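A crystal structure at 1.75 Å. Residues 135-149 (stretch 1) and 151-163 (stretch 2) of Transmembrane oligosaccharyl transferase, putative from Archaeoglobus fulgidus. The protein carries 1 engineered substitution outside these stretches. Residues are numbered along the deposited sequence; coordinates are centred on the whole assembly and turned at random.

Stretch 1 (135-149) RLHMENAENLTHFRL
Stretch 2, residues 151-163: KEFGDVKIFEVVG

Stretch 1 opens in a helix, with a wider pi-type turn at residues 135-138, then passes through a type I' turn from Glu 139 to Glu 142 and a type I turn from Ala 141 to Leu 144, and enters a strand at Phe 147. Stretch 2 is a hairpin: strand 151-153 folds through a type II' turn, Phe 153 to Val 156, into strand 156-161. Gly 154, at phi/psi 74/-124, occupies a turn position where positive phi favours glycine. Phe 153 N donates to Val 156 O (2.9 Å) and Val 156 N to Phe 153 O (3.1 Å), closing the turn, while Ile 158 N to Lys 151 O (2.8 Å) holds the arms together farther along.

Strand 147-149 runs antiparallel to strand 156-161, their directions 144° apart and their axes approaching to 4.4 Å. Arg 148 and Glu 160 form the hydrogen-bonded pair, with Arg 148 N to Glu 160 O at 3.0 Å and Glu 160 N to Arg 148 O at 2.8 Å. Phe 147 faces Val 161, and Leu 149 faces Phe 159, in non-hydrogen-bonded pairs with CA-CA distances of 4.8 and 4.3 Å. The ladder extends beyond the bridges through Val 162 N to His 146 O (2.8 Å, nearly linear), and Phe 159 CA lies 3.3 Å from Arg 148 O in a CA-H...O contact.

Phe 159 covers the most surface. Its ring (chi1 -64°, chi2 -91°) lies on the same sheet face as Phe 147, Leu 149 and Val 161, and is clamped between two leucines. Leu 149 CD1 sits over one face, 4.0 Å from the ring centroid of Phe 159; Leu 136 CD2 covers the opposite face, 3.9 Å from that centroid and 12° off the normal. Both are CH-pi contacts, in which methyl groups meet the aromatic cloud. Leu 136 is m,t, whereas Leu 149 adopts t,p. Ala 141 CB adds an apolar contact 3.7 Å from Phe 159 CE1, and Leu 136 O approaches Phe 159 CZ to 3.2 Å. The ring thereby packs the turn region of stretch 1 against the sheet.

Leu 149, next in covered area, also reaches across the hairpin: its CD1 lies 3.7 Å from both Lys 157 CB and Lys 151 O, and 3.5 Å from Ile 158 O.

Lys 157 provides the polar anchor. Its side chain is extended (m,t,t,t), placing NZ between His 137 O and Asn 140 OD1; it donates to His 137 O at 2.6 Å and to Asn 140 OD1 at 2.7 Å. Its ammonium group thus satisfies a main-chain carbonyl and a side-chain amide oxygen together. Along the way the aliphatic chain covers the His 137 imidazole (chi1 -157°, chi2 78°), with Lys 157 CE 4.0 Å from the ring centroid, while Asp 155 O meets the ring edge, 3.1 Å from His 137 CE1. The two stretches together bury 797 Å².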

# COMPACT_ATOMS: atom_id res chain seq x y z
N ARG A 135 -4.55 10.67 -3.82
CA ARG A 135 -3.98 11.70 -2.96
C ARG A 135 -2.59 11.35 -2.45
O ARG A 135 -1.82 12.24 -2.10
CB ARG A 135 -4.94 11.99 -1.80
CG ARG A 135 -5.98 13.04 -2.17
CD ARG A 135 -7.14 13.02 -1.20
NE ARG A 135 -8.05 11.91 -1.50
CZ ARG A 135 -9.06 11.55 -0.72
NH1 ARG A 135 -9.29 12.20 0.41
NH2 ARG A 135 -9.84 10.54 -1.07
N LEU A 136 -2.27 10.06 -2.41
CA LEU A 136 -0.94 9.65 -1.98
C LEU A 136 0.04 9.79 -3.14
O LEU A 136 0.91 10.66 -3.15
CB LEU A 136 -0.94 8.19 -1.50
CG LEU A 136 -1.59 7.89 -0.15
CD1 LEU A 136 -1.78 6.39 0.02
CD2 LEU A 136 -0.71 8.43 0.96
N HIS A 137 -0.14 8.94 -4.15
CA HIS A 137 0.76 8.91 -5.29
C HIS A 137 0.77 10.10 -6.24
O HIS A 137 1.83 10.54 -6.68
CB HIS A 137 0.52 7.64 -6.09
CG HIS A 137 1.68 7.21 -6.93
ND1 HIS A 137 2.78 6.57 -6.39
CD2 HIS A 137 1.94 7.35 -8.25
CE1 HIS A 137 3.65 6.32 -7.35
NE2 HIS A 137 3.17 6.79 -8.49
N MSE A 138 -0.41 10.62 -6.58
CA MSE A 138 -0.49 11.74 -7.51
C MSE A 138 -0.19 13.09 -6.88
O MSE A 138 0.29 14.00 -7.57
CB MSE A 138 -1.87 11.81 -8.17
CG MSE A 138 -2.39 10.51 -8.75
SE MSE A 138 -1.12 9.47 -9.74
CE MSE A 138 -1.24 7.90 -8.67
N GLU A 139 -0.46 13.24 -5.59
CA GLU A 139 -0.23 14.51 -4.91
C GLU A 139 0.80 14.45 -3.79
O GLU A 139 0.94 15.40 -3.03
CB GLU A 139 -1.54 15.05 -4.32
CG GLU A 139 -2.69 15.13 -5.29
CD GLU A 139 -3.89 15.85 -4.71
OE1 GLU A 139 -4.16 15.69 -3.50
OE2 GLU A 139 -4.57 16.57 -5.47
N ASN A 140 1.52 13.33 -3.68
CA ASN A 140 2.52 13.14 -2.64
C ASN A 140 2.01 13.43 -1.23
O ASN A 140 2.75 13.92 -0.38
CB ASN A 140 3.77 13.99 -2.93
CG ASN A 140 4.59 13.45 -4.09
OD1 ASN A 140 4.55 12.26 -4.39
ND2 ASN A 140 5.34 14.33 -4.75
N ALA A 141 0.74 13.11 -0.99
CA ALA A 141 0.10 13.30 0.31
C ALA A 141 0.06 14.76 0.77
O ALA A 141 -0.08 15.02 1.97
CB ALA A 141 0.81 12.44 1.37
N GLU A 142 0.17 15.69 -0.16
CA GLU A 142 0.15 17.10 0.21
C GLU A 142 -1.16 17.48 0.87
O GLU A 142 -1.20 18.35 1.74
CB GLU A 142 0.38 17.97 -1.03
N ASN A 143 -2.25 16.83 0.47
CA ASN A 143 -3.57 17.11 1.02
C ASN A 143 -4.06 16.05 1.99
O ASN A 143 -5.26 15.92 2.22
CB ASN A 143 -4.57 17.27 -0.12
CG ASN A 143 -4.19 18.37 -1.07
OD1 ASN A 143 -3.69 19.41 -0.66
ND2 ASN A 143 -4.41 18.15 -2.36
N LEU A 144 -3.12 15.29 2.55
CA LEU A 144 -3.45 14.25 3.53
C LEU A 144 -2.81 14.64 4.85
O LEU A 144 -1.63 14.99 4.89
CB LEU A 144 -2.92 12.89 3.07
CG LEU A 144 -3.56 12.31 1.81
CD1 LEU A 144 -2.87 11.01 1.43
CD2 LEU A 144 -5.04 12.07 2.05
N THR A 145 -3.57 14.58 5.93
CA THR A 145 -3.04 14.96 7.24
C THR A 145 -2.37 13.84 8.02
O THR A 145 -1.57 14.10 8.92
CB THR A 145 -4.14 15.56 8.14
OG1 THR A 145 -5.05 14.53 8.54
CG2 THR A 145 -4.91 16.64 7.39
N HIS A 146 -2.68 12.59 7.68
CA HIS A 146 -2.11 11.45 8.40
C HIS A 146 -1.02 10.68 7.67
O HIS A 146 -0.58 9.64 8.15
CB HIS A 146 -3.23 10.48 8.78
CG HIS A 146 -4.30 11.09 9.64
ND1 HIS A 146 -4.06 11.51 10.93
CD2 HIS A 146 -5.60 11.37 9.38
CE1 HIS A 146 -5.17 12.02 11.43
NE2 HIS A 146 -6.12 11.94 10.51
N PHE A 147 -0.57 11.20 6.53
CA PHE A 147 0.46 10.52 5.75
C PHE A 147 1.50 11.50 5.25
O PHE A 147 1.17 12.58 4.76
CB PHE A 147 -0.19 9.79 4.57
CG PHE A 147 -1.24 8.81 4.98
CD1 PHE A 147 -0.89 7.52 5.36
CD2 PHE A 147 -2.58 9.18 5.03
CE1 PHE A 147 -1.85 6.62 5.79
CE2 PHE A 147 -3.55 8.29 5.46
CZ PHE A 147 -3.19 7.00 5.85
N ARG A 148 2.77 11.10 5.36
CA ARG A 148 3.88 11.94 4.93
C ARG A 148 4.83 11.18 4.00
O ARG A 148 5.29 10.09 4.33
CB ARG A 148 4.65 12.43 6.16
CG ARG A 148 5.92 13.21 5.85
CD ARG A 148 6.63 13.61 7.14
NE ARG A 148 7.82 14.42 6.87
CZ ARG A 148 8.63 14.90 7.80
NH1 ARG A 148 8.40 14.67 9.09
NH2 ARG A 148 9.69 15.62 7.45
N LEU A 149 5.12 11.74 2.83
CA LEU A 149 6.05 11.11 1.91
C LEU A 149 7.44 11.24 2.53
O LEU A 149 7.89 12.36 2.81
CB LEU A 149 6.03 11.80 0.54
CG LEU A 149 7.02 11.27 -0.49
CD1 LEU A 149 6.69 9.82 -0.85
CD2 LEU A 149 6.97 12.14 -1.74
N LYS A 151 10.26 8.82 1.47
CA LYS A 151 11.32 8.26 0.64
C LYS A 151 10.79 7.85 -0.73
O LYS A 151 9.61 7.51 -0.87
CB LYS A 151 11.94 7.04 1.34
CG LYS A 151 13.42 6.81 1.04
CD LYS A 151 14.30 7.88 1.68
CE LYS A 151 15.75 7.68 1.31
NZ LYS A 151 16.65 8.67 1.97
N GLU A 152 11.66 7.88 -1.72
CA GLU A 152 11.30 7.51 -3.08
C GLU A 152 12.44 6.76 -3.76
O GLU A 152 13.60 7.13 -3.61
CB GLU A 152 10.96 8.75 -3.91
CG GLU A 152 9.62 9.38 -3.58
CD GLU A 152 9.27 10.50 -4.54
OE1 GLU A 152 9.97 11.53 -4.51
OE2 GLU A 152 8.31 10.35 -5.32
N PHE A 153 12.09 5.72 -4.50
CA PHE A 153 13.06 4.90 -5.22
C PHE A 153 12.43 4.70 -6.59
O PHE A 153 11.62 3.80 -6.78
CB PHE A 153 13.25 3.56 -4.51
CG PHE A 153 13.90 3.68 -3.16
CD1 PHE A 153 15.28 3.77 -3.04
CD2 PHE A 153 13.12 3.72 -2.01
CE1 PHE A 153 15.89 3.90 -1.79
CE2 PHE A 153 13.72 3.85 -0.75
CZ PHE A 153 15.10 3.94 -0.64
N GLY A 154 12.80 5.56 -7.54
CA GLY A 154 12.20 5.47 -8.86
C GLY A 154 10.79 6.01 -8.67
O GLY A 154 10.63 7.14 -8.19
N ASP A 155 9.77 5.24 -9.03
CA ASP A 155 8.40 5.70 -8.84
C ASP A 155 7.77 5.02 -7.63
O ASP A 155 6.57 5.16 -7.39
CB ASP A 155 7.55 5.46 -10.09
CG ASP A 155 7.57 4.02 -10.54
OD1 ASP A 155 8.59 3.58 -11.10
OD2 ASP A 155 6.56 3.32 -10.32
N VAL A 156 8.57 4.28 -6.88
CA VAL A 156 8.09 3.62 -5.67
C VAL A 156 8.16 4.69 -4.58
O VAL A 156 9.23 5.21 -4.29
CB VAL A 156 8.99 2.43 -5.28
CG1 VAL A 156 8.43 1.74 -4.03
CG2 VAL A 156 9.07 1.43 -6.42
N LYS A 157 7.01 5.01 -3.99
CA LYS A 157 6.96 6.03 -2.95
C LYS A 157 6.63 5.43 -1.59
O LYS A 157 5.70 4.64 -1.47
CB LYS A 157 5.91 7.10 -3.30
CG LYS A 157 6.16 7.80 -4.63
CD LYS A 157 5.15 8.90 -4.88
CE LYS A 157 5.39 9.55 -6.25
NZ LYS A 157 4.47 10.68 -6.52
N ILE A 158 7.39 5.82 -0.57
CA ILE A 158 7.18 5.33 0.78
C ILE A 158 6.59 6.44 1.64
O ILE A 158 7.18 7.52 1.77
CB ILE A 158 8.50 4.84 1.42
CG1 ILE A 158 9.07 3.68 0.60
CG2 ILE A 158 8.25 4.37 2.86
CD1 ILE A 158 10.40 3.17 1.11
N PHE A 159 5.42 6.19 2.21
CA PHE A 159 4.73 7.15 3.06
C PHE A 159 4.75 6.64 4.49
O PHE A 159 4.56 5.45 4.73
CB PHE A 159 3.28 7.31 2.60
CG PHE A 159 3.14 7.89 1.22
CD1 PHE A 159 3.02 9.26 1.04
CD2 PHE A 159 3.13 7.06 0.11
CE1 PHE A 159 2.89 9.80 -0.23
CE2 PHE A 159 3.00 7.59 -1.17
CZ PHE A 159 2.88 8.96 -1.35
N GLU A 160 4.98 7.54 5.44
CA GLU A 160 4.96 7.14 6.84
C GLU A 160 3.63 7.59 7.43
O GLU A 160 3.14 8.68 7.13
CB GLU A 160 6.12 7.79 7.60
CG GLU A 160 6.19 7.39 9.07
CD GLU A 160 7.51 7.78 9.71
OE1 GLU A 160 7.97 8.92 9.48
OE2 GLU A 160 8.09 6.96 10.45
N VAL A 161 3.03 6.72 8.23
CA VAL A 161 1.77 7.05 8.88
C VAL A 161 2.08 7.98 10.05
O VAL A 161 2.88 7.64 10.92
CB VAL A 161 1.09 5.77 9.40
CG1 VAL A 161 -0.22 6.13 10.09
CG2 VAL A 161 0.84 4.83 8.25
N VAL A 162 1.46 9.15 10.05
CA VAL A 162 1.68 10.13 11.11
C VAL A 162 0.92 9.73 12.36
O VAL A 162 -0.31 9.69 12.36
CB VAL A 162 1.21 11.53 10.66
CG1 VAL A 162 1.49 12.55 11.76
CG2 VAL A 162 1.93 11.93 9.38
N GLY A 163 1.65 9.44 13.43
CA GLY A 163 1.02 9.06 14.67
C GLY A 163 1.00 7.56 14.90
O GLY A 163 0.30 7.08 15.78